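Local coordinates for uncharacterized protein (Bacteroides ovatus, PDB 3NQK), which is of unknown function, combining an N-terminal region probably of the immunoglobulin-like E-set type with a beta-rich C-terminal region, at residues Gln11-Ile19 against Lys145-Lys153; Gln55-Asp64 against Leu127-Tyr137. All coordinates share one frame; numbering follows the deposited sequence. Where two conformers were deposited one is given.

Contact 1: residues Gln11-Ile19 against Lys145-Lys153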
loop_
_atom_site.group_PDB
_atom_site.type_symbol
_atom_site.label_atom_id
_atom_site.label_comp_id
_atom_site.label_asym_id
_atom_site.label_seq_id
_atom_site.Cartn_x
_atom_site.Cartn_y
_atom_site.Cartn_z
ATOM N N GLN A 11 -1.851 18.343 23.769
ATOM C CA GLN A 11 -1.768 17.606 22.463
ATOM C C GLN A 11 -0.576 18.064 21.593
ATOM O O GLN A 11 -0.326 19.254 21.436
ATOM C CB GLN A 11 -3.064 17.756 21.687
ATOM C CG GLN A 11 -4.208 17.022 22.302
ATOM C CD GLN A 11 -5.404 16.969 21.401
ATOM O OE1 GLN A 11 -5.891 17.995 20.943
ATOM N NE2 GLN A 11 -5.902 15.763 21.147
ATOM N N TYR A 12 0.093 17.094 20.979
ATOM C CA TYR A 12 1.316 17.324 20.237
ATOM C C TYR A 12 1.085 17.009 18.746
ATOM O O TYR A 12 0.503 15.974 18.411
ATOM C CB TYR A 12 2.427 16.419 20.827
ATOM C CG TYR A 12 3.831 16.612 20.234
ATOM C CD1 TYR A 12 4.590 17.759 20.521
ATOM C CD2 TYR A 12 4.438 15.596 19.480
ATOM C CE1 TYR A 12 5.895 17.923 20.002
ATOM C CE2 TYR A 12 5.745 15.749 18.964
ATOM C CZ TYR A 12 6.457 16.913 19.227
ATOM O OH TYR A 12 7.727 17.059 18.725
ATOM N N VAL A 13 1.524 17.915 17.860
ATOM C CA VAL A 13 1.367 17.731 16.417
ATOM C C VAL A 13 2.705 17.426 15.786
ATOM O O VAL A 13 3.627 18.203 15.911
ATOM C CB VAL A 13 0.815 18.990 15.755
ATOM C CG1 VAL A 13 0.724 18.803 14.214
ATOM C CG2 VAL A 13 -0.528 19.339 16.334
ATOM N N SER A 14 2.781 16.327 15.033
ATOM C CA SER A 14 4.040 15.886 14.460
ATOM C C SER A 14 3.878 15.132 13.138
ATOM O O SER A 14 2.770 14.775 12.741
ATOM C CB SER A 14 4.758 14.993 15.439
ATOM O OG SER A 14 4.018 13.820 15.666
ATOM N N PHE A 15 5.013 14.895 12.475
ATOM C CA PHE A 15 5.062 14.172 11.213
ATOM C C PHE A 15 5.211 12.695 11.477
ATOM O O PHE A 15 5.841 12.301 12.452
ATOM C CB PHE A 15 6.276 14.619 10.392
ATOM C CG PHE A 15 6.274 16.083 10.024
ATOM C CD1 PHE A 15 5.449 16.560 9.007
ATOM C CD2 PHE A 15 7.175 16.953 10.603
ATOM C CE1 PHE A 15 5.485 17.876 8.628
ATOM C CE2 PHE A 15 7.217 18.279 10.223
ATOM C CZ PHE A 15 6.365 18.743 9.236
ATOM N N LYS A 16 4.670 11.866 10.591
ATOM C CA LYS A 16 4.873 10.417 10.705
ATOM C C LYS A 16 5.268 9.799 9.370
ATOM O O LYS A 16 4.413 9.407 8.566
ATOM C CB LYS A 16 3.626 9.730 11.256
ATOM C CG LYS A 16 3.932 8.602 12.238
ATOM C CD LYS A 16 4.487 9.161 13.582
ATOM C CE LYS A 16 4.564 8.074 14.666
ATOM N NZ LYS A 16 5.342 6.859 14.207
ATOM N N ALA A 17 6.570 9.710 9.139
ATOM C CA ALA A 17 7.081 9.027 7.973
ATOM C C ALA A 17 6.798 7.516 8.121
ATOM O O ALA A 17 6.461 7.045 9.222
ATOM C CB ALA A 17 8.562 9.278 7.826
ATOM N N PRO A 18 6.919 6.756 7.008
ATOM C CA PRO A 18 6.692 5.294 7.030
ATOM C C PRO A 18 7.597 4.546 8.036
ATOM O O PRO A 18 7.153 3.598 8.680
ATOM C CB PRO A 18 7.019 4.861 5.586
ATOM C CG PRO A 18 6.856 6.098 4.755
ATOM C CD PRO A 18 7.189 7.261 5.642
ATOM N N ILE A 19 8.842 4.987 8.167
ATOM C CA ILE A 19 9.789 4.337 9.060
ATOM C C ILE A 19 10.419 5.334 10.016
ATOM O O ILE A 19 10.388 6.533 9.781
ATOM C CB ILE A 19 10.914 3.594 8.255
ATOM C CG1 ILE A 19 11.751 4.593 7.421
ATOM C CG2 ILE A 19 10.289 2.503 7.355
ATOM C CD1 ILE A 19 12.871 3.931 6.583
ATOM N N LYS A 145 7.856 26.629 21.781
ATOM C CA LYS A 145 8.716 26.052 22.818
ATOM C C LYS A 145 9.693 25.014 22.218
ATOM O O LYS A 145 10.915 25.220 22.228
ATOM C CB LYS A 145 7.865 25.408 23.924
ATOM N N ASN A 146 9.144 23.897 21.715
ATOM C CA ASN A 146 9.951 22.839 21.048
ATOM C C ASN A 146 9.163 22.215 19.865
ATOM O O ASN A 146 8.190 21.487 20.067
ATOM C CB ASN A 146 10.354 21.760 22.046
ATOM C CG ASN A 146 11.359 20.781 21.469
ATOM O OD1 ASN A 146 12.021 21.068 20.464
ATOM N ND2 ASN A 146 11.484 19.621 22.103
ATOM N N TYR A 147 9.663 22.436 18.651
ATOM C CA TYR A 147 8.883 22.201 17.419
ATOM C C TYR A 147 9.132 20.822 16.793
ATOM O O TYR A 147 10.242 20.269 16.891
ATOM C CB TYR A 147 9.216 23.305 16.389
ATOM C CG TYR A 147 9.626 24.646 17.026
ATOM C CD1 TYR A 147 8.657 25.588 17.424
ATOM C CD2 TYR A 147 10.986 24.951 17.261
ATOM C CE1 TYR A 147 9.031 26.808 18.038
ATOM C CE2 TYR A 147 11.368 26.166 17.874
ATOM C CZ TYR A 147 10.385 27.087 18.258
ATOM O OH TYR A 147 10.753 28.273 18.856
ATOM N N ALA A 148 8.103 20.291 16.117
ATOM C CA ALA A 148 8.194 18.993 15.438
ATOM C C ALA A 148 8.955 19.141 14.137
ATOM O O ALA A 148 8.659 20.019 13.329
ATOM C CB ALA A 148 6.839 18.454 15.172
ATOM N N LYS A 149 9.886 18.240 13.893
ATOM C CA LYS A 149 10.685 18.343 12.690
ATOM C C LYS A 149 10.713 17.048 11.908
ATOM O O LYS A 149 10.320 16.000 12.401
ATOM C CB LYS A 149 12.109 18.825 13.030
ATOM C CG LYS A 149 12.186 20.360 13.337
ATOM C CD LYS A 149 13.524 20.770 13.976
ATOM C CE LYS A 149 13.600 22.291 14.223
ATOM N NZ LYS A 149 12.583 22.778 15.190
ATOM N N ALA A 150 11.110 17.156 10.649
ATOM C CA ALA A 150 11.235 16.015 9.763
ATOM C C ALA A 150 12.393 16.293 8.797
ATOM O O ALA A 150 12.409 17.313 8.116
ATOM C CB ALA A 150 9.949 15.782 9.011
ATOM N N LEU A 151 13.401 15.438 8.815
ATOM C CA LEU A 151 14.538 15.601 7.920
ATOM C C LEU A 151 14.488 14.513 6.871
ATOM O O LEU A 151 14.983 13.378 7.077
ATOM C CB LEU A 151 15.843 15.571 8.696
ATOM C CG LEU A 151 15.939 16.643 9.793
ATOM C CD1 LEU A 151 17.236 16.492 10.619
ATOM C CD2 LEU A 151 15.832 18.050 9.187
ATOM N N LEU A 152 13.859 14.847 5.748
ATOM C CA LEU A 152 13.619 13.898 4.702
ATOM C C LEU A 152 14.832 13.746 3.755
ATOM O O LEU A 152 15.177 14.666 3.018
ATOM C CB LEU A 152 12.393 14.323 3.906
ATOM C CG LEU A 152 11.117 14.579 4.721
ATOM C CD1 LEU A 152 9.950 14.811 3.793
ATOM C CD2 LEU A 152 10.816 13.434 5.650
ATOM N N LYS A 153 15.466 12.567 3.790
ATOM C CA LYS A 153 16.507 12.215 2.815
ATOM C C LYS A 153 15.810 11.575 1.629
ATOM O O LYS A 153 15.398 10.407 1.681
ATOM C CB LYS A 153 17.519 11.245 3.442
ATOM C CG LYS A 153 18.780 10.923 2.578
ATOM C CD LYS A 153 19.520 9.722 3.161
ATOM C CE LYS A 153 20.657 9.290 2.320
ATOM N NZ LYS A 153 21.219 8.031 2.843
#
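Phe15 and Tyr12 reach 145-153 from the strand 12-15 by different side-chain torsions. Phe15 has CG anti to its carbonyl carbon (chi1 -61°), which points the ring at Ala150, whereas Tyr12 has CG anti to its backbone N (chi1 -175°), which swings the phenol across to Ala148. Phe15 CD2 lies 3.4 Å from Ala150 CB, an oblique approach, while the carbonyl O of Lys149 lies at the ring edge, near its plane, 3.7 Å from Phe15 CD2. The small methyl of Ala150 lets the strand come close to so broad a ring. Ala148 does a similar job further along: its CB sits 3.3 Å from Val13 O and 4.0 Å from Ser14 CB. Tyr12 is an exposed residue whose OH ends 3.8 Å from Ala148 CA, and its ring also turns an edge toward the Asn146 carbonyl O, which lies near the ring plane.

No hydrogen bond links the two segments, although their touching parts run only 20° from parallel. Each strand makes its backbone bonds within its own sheet, Tyr12 and Ser14 to Ser48 and Ile46, Ala148 and Ala150 to Ile131 and Leu129. Phe15 continues inward onto Leu43, Leu129 and Ile131, and Val13 packs on Ile45 and Ile131. Two sheets facing each other across an apolar layer, with the short strand 12-15 at an edge of one, fit a beta sandwich, as in immunoglobulin-like E-set domains.

Contact 2: residues Gln55-Asp64 against Leu127-Tyr137; sequences QDRDIHIAVD and LPLTIVDDGSY
Asp134, whose main chain is met by Arg57, has a carboxylate oxygen gripped twice: OD1 accepts from Ser136 N and from Ser136 OG, the latter at 2.8 Å, both from the same face of its plane. The backbone bond closes an Asx turn, and Asp133 OD1 closes another onto Gly135 N. The turns lie where the Asp134 carbonyl meets Arg57, whose chain bends at chi3 (89°) so that NE donates almost straight (169°) to Asp134 O at 3.1 Å, within the guanidinium plane. Arg57 NH1 is bonded to Asn53. Gly135, with positive phi, suits the place where its CA passes close to the Arg57 CB.

Further along, the strands pair antiparallel. His60 N bonds Asp133 O (3.1 Å), then a beta bulge at Val132 shifts the register, and Ala62 exchanges two bonds with Thr130, the one from Ala62 N to Thr130 O being 3.0 Å long. Asp64 N donates to Pro128 O; Asp64 stands at the N-cap position of helix 65-76, and its OD2 hydrogen-bonds Thr67 OG1.

One face of the pair is apolar: Ile131 CG1 meets Ile61 CD1 at 3.8 Å, and its CG2 meets Ile59 CG2 at 4.0 Å, the branched chains packing against Phe15 and Ile45. On the other face His60 and Asp133 lie side by side, planes 14° apart, joined through a water that also bonds Asp58 O. With Glu97 bonded to ND1, this network fixes the His60 ring, whereas side-chain contacts on the apolar face are van der Waals.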
loop_
_atom_site.group_PDB
_atom_site.type_symbol
_atom_site.label_atom_id
_atom_site.label_comp_id
_atom_site.label_asym_id
_atom_site.label_seq_id
_atom_site.Cartn_x
_atom_site.Cartn_y
_atom_site.Cartn_z
ATOM N N GLN A 55 -9.989 21.086 18.365
ATOM C CA GLN A 55 -9.695 22.380 17.720
ATOM C C GLN A 55 -9.561 22.237 16.210
ATOM O O GLN A 55 -8.923 21.304 15.729
ATOM C CB GLN A 55 -8.369 22.973 18.265
ATOM C CG GLN A 55 -8.334 23.258 19.787
ATOM C CD GLN A 55 -7.048 24.043 20.230
ATOM O OE1 GLN A 55 -6.654 25.038 19.596
ATOM N NE2 GLN A 55 -6.434 23.606 21.328
ATOM N N ASP A 56 -10.183 23.145 15.458
ATOM C CA ASP A 56 -9.846 23.289 14.053
ATOM C C ASP A 56 -8.439 23.852 14.070
ATOM O O ASP A 56 -8.160 24.795 14.799
ATOM C CB ASP A 56 -10.801 24.247 13.318
ATOM C CG ASP A 56 -12.144 23.577 12.925
ATOM O OD1 ASP A 56 -13.031 23.404 13.809
ATOM O OD2 ASP A 56 -12.333 23.302 11.717
ATOM N N ARG A 57 -7.528 23.208 13.358
ATOM C CA ARG A 57 -6.134 23.609 13.387
ATOM C C ARG A 57 -5.627 23.877 11.998
ATOM O O ARG A 57 -5.770 23.047 11.098
ATOM C CB ARG A 57 -5.272 22.527 14.056
ATOM C CG ARG A 57 -5.872 21.983 15.349
ATOM C CD ARG A 57 -5.120 20.783 15.887
ATOM N NE ARG A 57 -4.031 21.177 16.770
ATOM C CZ ARG A 57 -4.001 20.962 18.090
ATOM N NH1 ARG A 57 -4.985 20.307 18.698
ATOM N NH2 ARG A 57 -2.946 21.360 18.797
ATOM N N ASP A 58 -5.124 25.091 11.803
ATOM C CA ASP A 58 -4.417 25.444 10.603
ATOM C C ASP A 58 -2.947 25.327 10.919
ATOM O O ASP A 58 -2.408 26.135 11.665
ATOM C CB ASP A 58 -4.778 26.871 10.156
ATOM C CG ASP A 58 -6.157 26.949 9.505
ATOM O OD1 ASP A 58 -6.411 26.189 8.529
ATOM O OD2 ASP A 58 -6.984 27.772 9.959
ATOM N N ILE A 59 -2.316 24.274 10.407
ATOM C CA ILE A 59 -0.920 23.982 10.711
ATOM C C ILE A 59 -0.024 24.580 9.665
ATOM O O ILE A 59 -0.305 24.486 8.479
ATOM C CB ILE A 59 -0.689 22.455 10.792
ATOM C CG1 ILE A 59 -1.495 21.869 11.962
ATOM C CG2 ILE A 59 0.810 22.132 10.962
ATOM C CD1 ILE A 59 -1.762 20.382 11.855
ATOM N N HIS A 60 1.052 25.215 10.095
ATOM C CA HIS A 60 1.980 25.849 9.153
ATOM C C HIS A 60 3.288 25.088 9.097
ATOM O O HIS A 60 3.872 24.764 10.135
ATOM C CB HIS A 60 2.235 27.303 9.546
ATOM C CG HIS A 60 1.020 28.178 9.450
ATOM N ND1 HIS A 60 0.855 29.119 8.454
ATOM C CD2 HIS A 60 -0.085 28.258 10.230
ATOM C CE1 HIS A 60 -0.300 29.740 8.626
ATOM N NE2 HIS A 60 -0.890 29.237 9.696
ATOM N N ILE A 61 3.741 24.794 7.870
ATOM C CA ILE A 61 4.981 24.068 7.646
ATOM C C ILE A 61 5.962 24.963 6.904
ATOM O O ILE A 61 5.581 25.678 5.982
ATOM C CB ILE A 61 4.758 22.829 6.771
ATOM C CG1 ILE A 61 3.470 22.085 7.169
ATOM C CG2 ILE A 61 5.955 21.921 6.842
ATOM C CD1 ILE A 61 3.574 21.369 8.441
ATOM N N ALA A 62 7.231 24.892 7.275
ATOM C CA ALA A 62 8.264 25.689 6.607
ATOM C C ALA A 62 9.551 24.906 6.475
ATOM O O ALA A 62 9.856 24.034 7.309
ATOM C CB ALA A 62 8.515 26.999 7.368
ATOM N N VAL A 63 10.286 25.182 5.400
ATOM C CA VAL A 63 11.589 24.602 5.207
ATOM C C VAL A 63 12.515 25.185 6.289
ATOM O O VAL A 63 12.409 26.354 6.621
ATOM C CB VAL A 63 12.126 24.927 3.807
ATOM C CG1 VAL A 63 13.536 24.375 3.620
ATOM C CG2 VAL A 63 11.177 24.376 2.742
ATOM N N ASP A 64 13.354 24.342 6.888
ATOM C CA ASP A 64 14.197 24.767 8.014
ATOM C C ASP A 64 15.685 24.643 7.680
ATOM O O ASP A 64 16.325 23.633 7.982
ATOM C CB ASP A 64 13.867 23.954 9.268
ATOM C CG ASP A 64 14.633 24.436 10.509
ATOM O OD1 ASP A 64 15.252 25.522 10.458
ATOM O OD2 ASP A 64 14.586 23.737 11.540
ATOM N N LEU A 127 15.325 17.363 2.616
ATOM C CA LEU A 127 14.287 18.385 2.690
ATOM C C LEU A 127 13.876 18.513 4.125
ATOM O O LEU A 127 13.182 17.639 4.653
ATOM C CB LEU A 127 13.078 17.975 1.843
ATOM C CG LEU A 127 11.898 18.938 1.846
ATOM C CD1 LEU A 127 12.334 20.290 1.379
ATOM C CD2 LEU A 127 10.770 18.403 0.957
ATOM N N PRO A 128 14.357 19.552 4.799
ATOM C CA PRO A 128 14.099 19.737 6.217
ATOM C C PRO A 128 12.819 20.487 6.463
ATOM O O PRO A 128 12.698 21.649 6.066
ATOM C CB PRO A 128 15.275 20.570 6.666
ATOM C CG PRO A 128 15.590 21.389 5.506
ATOM C CD PRO A 128 15.299 20.541 4.296
ATOM N N LEU A 129 11.865 19.822 7.111
ATOM C CA LEU A 129 10.567 20.417 7.401
ATOM C C LEU A 129 10.395 20.601 8.881
ATOM O O LEU A 129 10.760 19.735 9.674
ATOM C CB LEU A 129 9.445 19.534 6.875
ATOM C CG LEU A 129 9.493 19.248 5.378
ATOM C CD1 LEU A 129 8.379 18.278 4.980
ATOM C CD2 LEU A 129 9.398 20.525 4.601
ATOM N N THR A 130 9.853 21.746 9.254
ATOM C CA THR A 130 9.569 22.045 10.629
ATOM C C THR A 130 8.144 22.597 10.713
ATOM O O THR A 130 7.644 23.218 9.762
ATOM C CB THR A 130 10.583 23.091 11.202
ATOM O OG1 THR A 130 10.464 23.163 12.628
ATOM C CG2 THR A 130 10.326 24.473 10.609
ATOM N N ILE A 131 7.474 22.312 11.812
ATOM C CA ILE A 131 6.141 22.838 12.049
ATOM C C ILE A 131 6.285 24.079 12.866
ATOM O O ILE A 131 6.524 24.008 14.077
ATOM C CB ILE A 131 5.278 21.838 12.805
ATOM C CG1 ILE A 131 4.957 20.661 11.908
ATOM C CG2 ILE A 131 3.986 22.495 13.291
ATOM C CD1 ILE A 131 4.127 19.645 12.544
ATOM N N VAL A 132 6.152 25.230 12.212
ATOM C CA VAL A 132 6.340 26.512 12.878
ATOM C C VAL A 132 5.087 26.977 13.696
ATOM O O VAL A 132 5.177 27.918 14.469
ATOM C CB VAL A 132 6.771 27.621 11.856
ATOM C CG1 VAL A 132 8.047 27.211 11.155
ATOM C CG2 VAL A 132 5.671 27.888 10.834
ATOM N N ASP A 133 3.946 26.299 13.509
ATOM C CA ASP A 133 2.683 26.605 14.272
ATOM C C ASP A 133 1.736 25.404 14.216
ATOM O O ASP A 133 1.295 25.015 13.136
ATOM C CB ASP A 133 1.976 27.849 13.698
ATOM C CG ASP A 133 0.603 28.144 14.391
ATOM O OD1 ASP A 133 0.384 27.708 15.548
ATOM O OD2 ASP A 133 -0.233 28.836 13.776
ATOM N N ASP A 134 1.407 24.840 15.382
ATOM C CA ASP A 134 0.585 23.590 15.449
ATOM C C ASP A 134 -0.929 23.836 15.448
ATOM O O ASP A 134 -1.708 22.920 15.748
ATOM C CB ASP A 134 0.986 22.723 16.675
ATOM C CG ASP A 134 0.640 23.378 18.021
ATOM O OD1 ASP A 134 -0.028 24.437 18.046
ATOM O OD2 ASP A 134 1.034 22.816 19.059
ATOM N N GLY A 135 -1.336 25.078 15.168
ATOM C CA GLY A 135 -2.758 25.416 15.025
ATOM C C GLY A 135 -3.518 25.659 16.319
ATOM O O GLY A 135 -4.669 26.106 16.284
ATOM N N SER A 136 -2.873 25.389 17.462
ATOM C CA SER A 136 -3.514 25.557 18.775
ATOM C C SER A 136 -3.462 27.011 19.234
ATOM O O SER A 136 -2.671 27.802 18.717
ATOM C CB SER A 136 -2.839 24.663 19.816
ATOM O OG SER A 136 -1.589 25.180 20.196
ATOM N N TYR A 137 -4.264 27.337 20.256
ATOM C CA TYR A 137 -4.387 28.724 20.731
ATOM C C TYR A 137 -3.090 29.264 21.383
ATOM O O TYR A 137 -2.386 28.541 22.091
ATOM C CB TYR A 137 -5.588 28.873 21.714
ATOM C CG TYR A 137 -5.720 30.282 22.279
ATOM C CD1 TYR A 137 -5.960 31.375 21.432
ATOM C CD2 TYR A 137 -5.546 30.534 23.645
ATOM C CE1 TYR A 137 -6.028 32.680 21.929
ATOM C CE2 TYR A 137 -5.618 31.842 24.156
ATOM C CZ TYR A 137 -5.858 32.911 23.285
ATOM O OH TYR A 137 -5.918 34.207 23.764
HETATM O O HOH W 1 -2.982 29.211 12.054
#

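In the fold
Both contacts probably belong to one N-terminal beta sandwich but join its parts differently. Contact 2 pairs neighbouring strands within a sheet, so backbone hydrogen bonds and turns carry it and it buries 870 Å². Contact 1 brings edge strand 12-15 of one sheet against strand 149-157, a neighbour of 125-133 in the other; it buries 285 Å², without hydrogen bonds. Both are partly buried: Ala148 and Ala150, like Ile59 and Ile61, are buried, whereas Tyr12 and Asn146, like Asp58 and Val132, are exposed. Their common interior is the apolar layer of Phe15, Ile61, Leu129 and Ile131. Lys149, weakly bonded to Thr130 OG1, also links the two contacts.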